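Local coordinates for protein CalS11 (PDB 3TOS) that probably works as an S-adenosylmethionine-dependent O-methyltransferase in the biosynthesis of calicheamicin, at residues Thr37-Leu40 with Val41-Leu44; Val93-Pro96 with Tyr97-Leu100; Leu48-His51 with Gln52-Leu56. All blocks are in the same frame, centred on the assembly; numbering follows the deposited sequence.

Interaction 1: Thr37-Leu40 with Val41-Leu44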
loop_
_atom_site.group_PDB
_atom_site.type_symbol
_atom_site.label_atom_id
_atom_site.label_comp_id
_atom_site.label_asym_id
_atom_site.label_seq_id
_atom_site.Cartn_x
_atom_site.Cartn_y
_atom_site.Cartn_z
ATOM N N THR B 37 -11.376 -14.883 -47.446
ATOM C CA THR B 37 -11.707 -15.991 -46.571
ATOM C C THR B 37 -10.670 -16.263 -45.478
ATOM O O THR B 37 -11.014 -16.459 -44.290
ATOM C CB THR B 37 -12.021 -17.268 -47.374
ATOM O OG1 THR B 37 -13.057 -16.905 -48.295
ATOM C CG2 THR B 37 -12.524 -18.442 -46.406
ATOM N N GLU B 38 -9.401 -16.292 -45.903
ATOM C CA GLU B 38 -8.305 -16.711 -45.012
ATOM C C GLU B 38 -7.965 -15.628 -43.979
ATOM O O GLU B 38 -7.163 -15.890 -43.061
ATOM C CB GLU B 38 -7.065 -17.115 -45.827
ATOM C CG GLU B 38 -6.326 -15.940 -46.370
ATOM C CD GLU B 38 -6.921 -15.417 -47.684
ATOM O OE1 GLU B 38 -7.926 -15.982 -48.233
ATOM O OE2 GLU B 38 -6.363 -14.403 -48.167
ATOM N N GLU B 39 -8.576 -14.442 -44.103
ATOM C CA GLU B 39 -8.289 -13.329 -43.156
ATOM C C GLU B 39 -9.433 -13.138 -42.158
ATOM O O GLU B 39 -9.325 -12.346 -41.271
ATOM C CB GLU B 39 -8.010 -11.946 -43.824
ATOM C CG GLU B 39 -6.702 -11.940 -44.643
ATOM C CD GLU B 39 -5.480 -12.008 -43.793
ATOM O OE1 GLU B 39 -5.548 -11.712 -42.586
ATOM O OE2 GLU B 39 -4.400 -12.302 -44.348
ATOM N N LEU B 40 -10.519 -13.880 -42.315
ATOM C CA LEU B 40 -11.658 -13.679 -41.435
ATOM C C LEU B 40 -11.257 -13.944 -39.993
ATOM O O LEU B 40 -11.619 -13.190 -39.087
ATOM C CB LEU B 40 -12.807 -14.604 -41.827
ATOM C CG LEU B 40 -13.646 -14.183 -43.031
ATOM C CD1 LEU B 40 -14.615 -15.296 -43.398
ATOM C CD2 LEU B 40 -14.403 -12.898 -42.713
ATOM N N VAL B 41 -10.484 -15.002 -39.784
ATOM C CA VAL B 41 -10.049 -15.338 -38.421
ATOM C C VAL B 41 -8.999 -14.403 -37.837
ATOM O O VAL B 41 -8.609 -14.557 -36.673
ATOM C CB VAL B 41 -9.590 -16.839 -38.276
ATOM C CG1 VAL B 41 -10.798 -17.831 -38.574
ATOM C CG2 VAL B 41 -8.334 -17.175 -39.101
ATOM N N ASN B 42 -8.602 -13.381 -38.585
ATOM C CA ASN B 42 -7.650 -12.364 -38.141
ATOM C C ASN B 42 -8.353 -11.023 -37.913
ATOM O O ASN B 42 -7.706 -10.012 -37.598
ATOM C CB ASN B 42 -6.485 -12.171 -39.188
ATOM C CG ASN B 42 -5.631 -13.383 -39.309
ATOM O OD1 ASN B 42 -5.485 -14.143 -38.353
ATOM N ND2 ASN B 42 -5.041 -13.586 -40.474
ATOM N N ASN B 43 -9.686 -11.061 -38.041
ATOM C CA ASN B 43 -10.493 -9.835 -37.902
ATOM C C ASN B 43 -11.827 -10.073 -37.210
ATOM O O ASN B 43 -12.764 -9.303 -37.390
ATOM C CB ASN B 43 -10.729 -9.251 -39.313
ATOM C CG ASN B 43 -9.451 -8.718 -39.887
ATOM O OD1 ASN B 43 -9.009 -7.651 -39.497
ATOM N ND2 ASN B 43 -8.822 -9.490 -40.789
ATOM N N LEU B 44 -11.910 -11.129 -36.391
ATOM C CA LEU B 44 -13.181 -11.430 -35.722
ATOM C C LEU B 44 -13.717 -10.333 -34.795
ATOM O O LEU B 44 -14.915 -10.248 -34.649
ATOM C CB LEU B 44 -13.110 -12.769 -34.938
ATOM C CG LEU B 44 -12.700 -13.972 -35.819
ATOM C CD1 LEU B 44 -12.331 -15.166 -34.894
ATOM C CD2 LEU B 44 -13.858 -14.386 -36.753
HETATM O O HOH W 1 -10.387 -17.063 -41.812
HETATM O O HOH W 2 -5.966 -9.009 -41.495
#
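The turn in which Glu39 meets Asn42 and Asn43 belongs to the loop that links helix 17-31 to helix 50-65. The backbone O of Glu39 is its hub. It accepts from Asn42 N at 3.0 Å and from Asn43 ND2 at 2.9 Å. The two donors come to opposite faces of the carbonyl plane, so the oxygen is gripped from both sides. The Asn43 amide holds Glu39 O close to its own plane. Asn43 CG stands anti to the carbonyl carbon (chi1 -69°), which swings ND2 back over the turn.

The backbone winds here through successive bonds from residue i+3 to residue i. Asn43 N donates to Leu40 O at 3.1 Å, one residue on from the Asn42 bond. Thr37 O accepts from Leu40 N at 3.3 Å, and a water that donates to the same oxygen accepts from Val41 N.

A side-chain bond lies over this backbone. Asn42 ND2 reaches Glu39 OE1 at 2.9 Å in an almost straight bond (177° at the hydrogen). The donor sits above the carboxylate plane, and the two flat groups are turned 54° apart. The Glu39 chain bends at chi2, which curls the carboxylate back to Asn42. A second water donates to Glu39 OE1 at 2.9 Å and accepts from Asn43 ND2 at 3.0 Å. Both asparagines are thereby tied to one glutamate.

The other end of the Asn42 amide leaves the turn. Its OD1 accepts from the guanidinium of Arg49 of the second subunit. Asn43 packs on Arg82 of that subunit, a residue that binds S-adenosyl-L-homocysteine.

Interaction 2: Val93-Pro96 with Tyr97-Leu100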
loop_
_atom_site.group_PDB
_atom_site.type_symbol
_atom_site.label_atom_id
_atom_site.label_comp_id
_atom_site.label_asym_id
_atom_site.label_seq_id
_atom_site.Cartn_x
_atom_site.Cartn_y
_atom_site.Cartn_z
ATOM N N VAL B 93 -2.615 -18.054 -24.052
ATOM C CA VAL B 93 -2.040 -16.798 -23.615
ATOM C C VAL B 93 -1.271 -16.881 -22.290
ATOM O O VAL B 93 -0.126 -16.369 -22.192
ATOM C CB VAL B 93 -3.144 -15.715 -23.443
ATOM C CG1 VAL B 93 -2.574 -14.446 -22.957
ATOM C CG2 VAL B 93 -3.887 -15.518 -24.822
ATOM N N TYR B 94 -1.864 -17.536 -21.289
ATOM C CA TYR B 94 -1.293 -17.420 -19.922
ATOM C C TYR B 94 -0.455 -18.619 -19.486
ATOM O O TYR B 94 0.382 -18.507 -18.601
ATOM C CB TYR B 94 -2.429 -17.286 -18.904
ATOM C CG TYR B 94 -3.219 -16.014 -19.043
ATOM C CD1 TYR B 94 -2.580 -14.765 -19.003
ATOM C CD2 TYR B 94 -4.595 -16.059 -19.245
ATOM C CE1 TYR B 94 -3.315 -13.568 -19.109
ATOM C CE2 TYR B 94 -5.347 -14.857 -19.397
ATOM C CZ TYR B 94 -4.678 -13.628 -19.328
ATOM O OH TYR B 94 -5.334 -12.454 -19.452
ATOM N N GLU B 95 -0.697 -19.794 -20.092
ATOM C CA GLU B 95 -0.130 -21.073 -19.559
ATOM C C GLU B 95 0.449 -22.042 -20.595
ATOM O O GLU B 95 0.071 -23.219 -20.656
ATOM C CB GLU B 95 -1.161 -21.767 -18.714
ATOM C CG GLU B 95 -1.556 -20.983 -17.485
ATOM C CD GLU B 95 -2.371 -21.845 -16.571
ATOM O OE1 GLU B 95 -3.523 -22.230 -16.927
ATOM O OE2 GLU B 95 -1.870 -22.119 -15.448
ATOM N N PRO B 96 1.365 -21.544 -21.441
ATOM C CA PRO B 96 2.011 -22.435 -22.413
ATOM C C PRO B 96 2.604 -23.666 -21.763
ATOM O O PRO B 96 2.655 -24.743 -22.378
ATOM C CB PRO B 96 3.101 -21.546 -23.035
ATOM C CG PRO B 96 3.297 -20.428 -22.077
ATOM C CD PRO B 96 1.961 -20.190 -21.450
ATOM N N TYR B 97 3.120 -23.516 -20.532
ATOM C CA TYR B 97 3.874 -24.621 -19.948
ATOM C C TYR B 97 3.073 -25.452 -18.946
ATOM O O TYR B 97 3.653 -26.223 -18.177
ATOM C CB TYR B 97 5.142 -24.082 -19.302
ATOM C CG TYR B 97 6.036 -23.323 -20.256
ATOM C CD1 TYR B 97 6.437 -23.894 -21.485
ATOM C CD2 TYR B 97 6.490 -22.038 -19.939
ATOM C CE1 TYR B 97 7.274 -23.211 -22.335
ATOM C CE2 TYR B 97 7.359 -21.341 -20.796
ATOM C CZ TYR B 97 7.748 -21.945 -21.987
ATOM O OH TYR B 97 8.631 -21.291 -22.826
ATOM N N ASN B 98 1.743 -25.295 -18.932
ATOM C CA ASN B 98 0.914 -26.059 -17.984
ATOM C C ASN B 98 0.020 -27.102 -18.682
ATOM O O ASN B 98 -1.117 -26.786 -19.069
ATOM C CB ASN B 98 0.081 -25.099 -17.068
ATOM C CG ASN B 98 -0.727 -25.848 -16.083
ATOM O OD1 ASN B 98 -0.661 -27.089 -16.038
ATOM N ND2 ASN B 98 -1.418 -25.145 -15.203
ATOM N N PRO B 99 0.544 -28.347 -18.853
ATOM C CA PRO B 99 -0.197 -29.402 -19.527
ATOM C C PRO B 99 -1.234 -30.020 -18.584
ATOM O O PRO B 99 -2.039 -30.833 -19.006
ATOM C CB PRO B 99 0.913 -30.375 -19.954
ATOM C CG PRO B 99 1.933 -30.279 -18.785
ATOM C CD PRO B 99 1.923 -28.765 -18.477
ATOM N N LEU B 100 -1.237 -29.610 -17.323
ATOM C CA LEU B 100 -2.240 -30.149 -16.375
ATOM C C LEU B 100 -3.527 -29.339 -16.301
ATOM O O LEU B 100 -4.490 -29.798 -15.667
ATOM C CB LEU B 100 -1.654 -30.288 -14.964
ATOM C CG LEU B 100 -0.457 -31.244 -14.959
ATOM C CD1 LEU B 100 -0.001 -31.442 -13.479
ATOM C CD2 LEU B 100 -0.720 -32.636 -15.601
#
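Glu95 and Asn98 close a type I beta turn just after helix 82-94. This helix makes the beta-alpha-beta crossover from strand 72-76 to strand 103-107 in the Rossmann-like methyltransferase fold. Asn98 N donates to Glu95 O at 3.2 Å. The side chains of the same two residues run side by side and repeat the link. Asn98 ND2 donates to Glu95 OE2 at 3.1 Å, with 170° at the hydrogen. It comes from above the carboxylate plane, which stands 88° from the amide plane. Asn98 CG lies anti to the backbone N (chi1 -178°), and this brings the amide alongside Glu95. At the top of the turn, Pro96 CG sits over one face of the Tyr97 ring, toward the rim, 4.2 Å from CD2.

Further out, Glu95 OE1 is hydrogen-bonded to Tyr63 OH and salt-bridged to Arg101 NE. These partners position the carboxylate that holds Asn98. The Tyr97 ring meets Phe152 edge-to-face and Arg50 of the third subunit in a cation-pi contact, and its OH is hydrogen-bonded to Gly92 O of the fourth subunit. The other end of the Asn98 amide forms an Asx turn: OD1 accepts from Leu100 N at 2.9 Å.

Interaction 3: Leu48-His51 with Gln52-Leu56. With EDO (1,2-ethanediol), chain R.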
loop_
_atom_site.group_PDB
_atom_site.type_symbol
_atom_site.label_atom_id
_atom_site.label_comp_id
_atom_site.label_asym_id
_atom_site.label_seq_id
_atom_site.Cartn_x
_atom_site.Cartn_y
_atom_site.Cartn_z
ATOM N N LEU B 48 -17.730 -8.887 -33.101
ATOM C CA LEU B 48 -17.842 -9.237 -31.682
ATOM C C LEU B 48 -18.428 -8.017 -30.938
ATOM O O LEU B 48 -17.694 -7.069 -30.619
ATOM C CB LEU B 48 -16.440 -9.645 -31.132
ATOM C CG LEU B 48 -16.405 -10.057 -29.621
ATOM C CD1 LEU B 48 -17.054 -11.378 -29.421
ATOM C CD2 LEU B 48 -14.897 -10.056 -29.166
ATOM N N ARG B 49 -19.748 -8.031 -30.690
ATOM C CA ARG B 49 -20.436 -6.853 -30.160
ATOM C C ARG B 49 -20.220 -6.762 -28.649
ATOM O O ARG B 49 -19.817 -7.748 -28.008
ATOM C CB ARG B 49 -21.945 -6.946 -30.470
ATOM C CG ARG B 49 -22.650 -8.060 -29.760
ATOM C CD ARG B 49 -24.068 -8.166 -30.265
ATOM N NE ARG B 49 -24.848 -9.161 -29.539
ATOM C CZ ARG B 49 -24.798 -10.479 -29.735
ATOM N NH1 ARG B 49 -23.927 -11.025 -30.611
ATOM N NH2 ARG B 49 -25.615 -11.252 -28.995
ATOM N N ARG B 50 -20.543 -5.601 -28.101
ATOM C CA ARG B 50 -20.337 -5.283 -26.683
ATOM C C ARG B 50 -20.762 -6.448 -25.799
ATOM O O ARG B 50 -20.014 -6.852 -24.923
ATOM C CB ARG B 50 -21.219 -4.064 -26.301
ATOM C CG ARG B 50 -21.049 -3.647 -24.819
ATOM C CD ARG B 50 -22.196 -2.738 -24.322
ATOM N NE ARG B 50 -23.538 -3.277 -24.597
ATOM C CZ ARG B 50 -24.136 -4.210 -23.855
ATOM N NH1 ARG B 50 -23.523 -4.698 -22.762
ATOM N NH2 ARG B 50 -25.352 -4.641 -24.205
ATOM N N HIS B 51 -21.986 -6.957 -25.964
ATOM C CA HIS B 51 -22.506 -7.957 -25.038
ATOM C C HIS B 51 -21.591 -9.207 -25.013
ATOM O O HIS B 51 -21.309 -9.790 -23.930
ATOM C CB HIS B 51 -23.929 -8.402 -25.447
ATOM C CG HIS B 51 -24.473 -9.474 -24.564
ATOM N ND1 HIS B 51 -24.900 -9.206 -23.275
ATOM C CD2 HIS B 51 -24.594 -10.819 -24.743
ATOM C CE1 HIS B 51 -25.323 -10.326 -22.722
ATOM N NE2 HIS B 51 -25.123 -11.322 -23.577
ATOM N N GLN B 52 -21.129 -9.630 -26.205
ATOM C CA GLN B 52 -20.231 -10.810 -26.293
ATOM C C GLN B 52 -18.809 -10.487 -25.861
ATOM O O GLN B 52 -18.133 -11.313 -25.243
ATOM C CB GLN B 52 -20.278 -11.438 -27.724
ATOM C CG GLN B 52 -21.690 -11.998 -28.085
ATOM C CD GLN B 52 -22.111 -13.159 -27.191
ATOM O OE1 GLN B 52 -21.303 -13.717 -26.436
ATOM N NE2 GLN B 52 -23.360 -13.500 -27.234
HETATM N N MSE B 53 -18.319 -9.313 -26.201
HETATM C CA MSE B 53 -17.021 -8.850 -25.703
HETATM C C MSE B 53 -16.987 -8.888 -24.169
HETATM O O MSE B 53 -16.002 -9.272 -23.556
HETATM C CB MSE B 53 -16.698 -7.428 -26.223
HETATM C CG MSE B 53 -15.421 -6.782 -25.559
HETATM SE SE MSE B 53 -13.809 -7.715 -26.060
HETATM C CE MSE B 53 -13.508 -6.778 -27.720
ATOM N N THR B 54 -18.086 -8.453 -23.564
ATOM C CA THR B 54 -18.173 -8.393 -22.107
ATOM C C THR B 54 -18.009 -9.828 -21.531
ATOM O O THR B 54 -17.292 -10.051 -20.551
ATOM C CB THR B 54 -19.546 -7.802 -21.650
ATOM O OG1 THR B 54 -19.649 -6.472 -22.152
ATOM C CG2 THR B 54 -19.582 -7.702 -20.134
ATOM N N ASP B 55 -18.659 -10.789 -22.160
ATOM C CA ASP B 55 -18.524 -12.200 -21.744
ATOM C C ASP B 55 -17.069 -12.659 -21.814
ATOM O O ASP B 55 -16.582 -13.261 -20.870
ATOM C CB ASP B 55 -19.426 -13.089 -22.622
ATOM C CG ASP B 55 -19.262 -14.549 -22.300
ATOM O OD1 ASP B 55 -19.892 -14.959 -21.289
ATOM O OD2 ASP B 55 -18.479 -15.280 -22.963
ATOM N N LEU B 56 -16.390 -12.296 -22.892
ATOM C CA LEU B 56 -14.994 -12.636 -23.091
ATOM C C LEU B 56 -14.107 -12.038 -21.993
ATOM O O LEU B 56 -13.312 -12.736 -21.403
ATOM C CB LEU B 56 -14.550 -12.241 -24.518
ATOM C CG LEU B 56 -13.103 -12.605 -24.880
ATOM C CD1 LEU B 56 -13.028 -12.636 -26.400
ATOM C CD2 LEU B 56 -12.075 -11.618 -24.290
HETATM C C1 EDO R . -20.808 -14.039 -18.457
HETATM O O1 EDO R . -21.008 -13.413 -19.702
HETATM C C2 EDO R . -22.199 -14.034 -17.787
HETATM O O2 EDO R . -23.230 -14.573 -18.640
HETATM O O HOH W 3 -21.085 -4.361 -21.175
#
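Gln52, Leu48 and His51 carry this contact at the start of helix 50-65. Leu48 comes just before the helix and crosses Gln52 at about a right angle, with CD1 3.6 Å from Gln52 CB. Its other methyl, CD2, lies 3.8 Å from CE of the selenomethionine Met53 and also touches Leu56 CD1. Leu48 CG stands anti to the backbone N (chi1 -180°), which lays both methyls along the first turn. With the isobutyl group cut back to an alanine, a gap is likely to open beside Gln52 CB, Met53 CE and Leu56 CD1.

The Gln52 chain folds at chi2 (-64°). Its CG lies over one face of the Arg49 guanidinium, toward the rim, 3.5 Å from NH1. Its NE2 lies in plane at the edge of the His51 ring, 3.9 Å from CD2, with amide and ring 88° apart. Arg49 is the N-cap residue, and its O accepts from Met53 N at 2.8 Å. Arg50 O accepts twice from Thr54: from N, and from OG1 at 2.8 Å.

Arg49 NE is salt-bridged to Glu19 on helix 17-31. Gln52 OE1 accepts from Arg82 NH1, and Arg82 binds S-adenosyl-L-homocysteine. Gln52 is thus a second-shell residue, and the amide oxygen is likely to steady the Arg82 guanidinium.

How the interactions relate
Interactions 1 and 3 follow one another along the chain, their centres 18 Å apart. They lie close to different active sites. Interaction 3 lies beside the pocket of its own chain: the side chain of His51 is about 5 Å from bound glutamate, and that of Asp55 about 5 Å from S-adenosyl-L-homocysteine. Interaction 1 reaches the second subunit, where the side chain of Asn43 is about 5 Å from bound S-adenosyl-L-homocysteine. The 37-44 turn of one chain meets the 48-56 helix start of its partner. Interaction 2 lies away from the annotated sites, its centre 25 Å from both others. Its nearest atoms are about 8 Å from interaction 3. All three touch the second subunit.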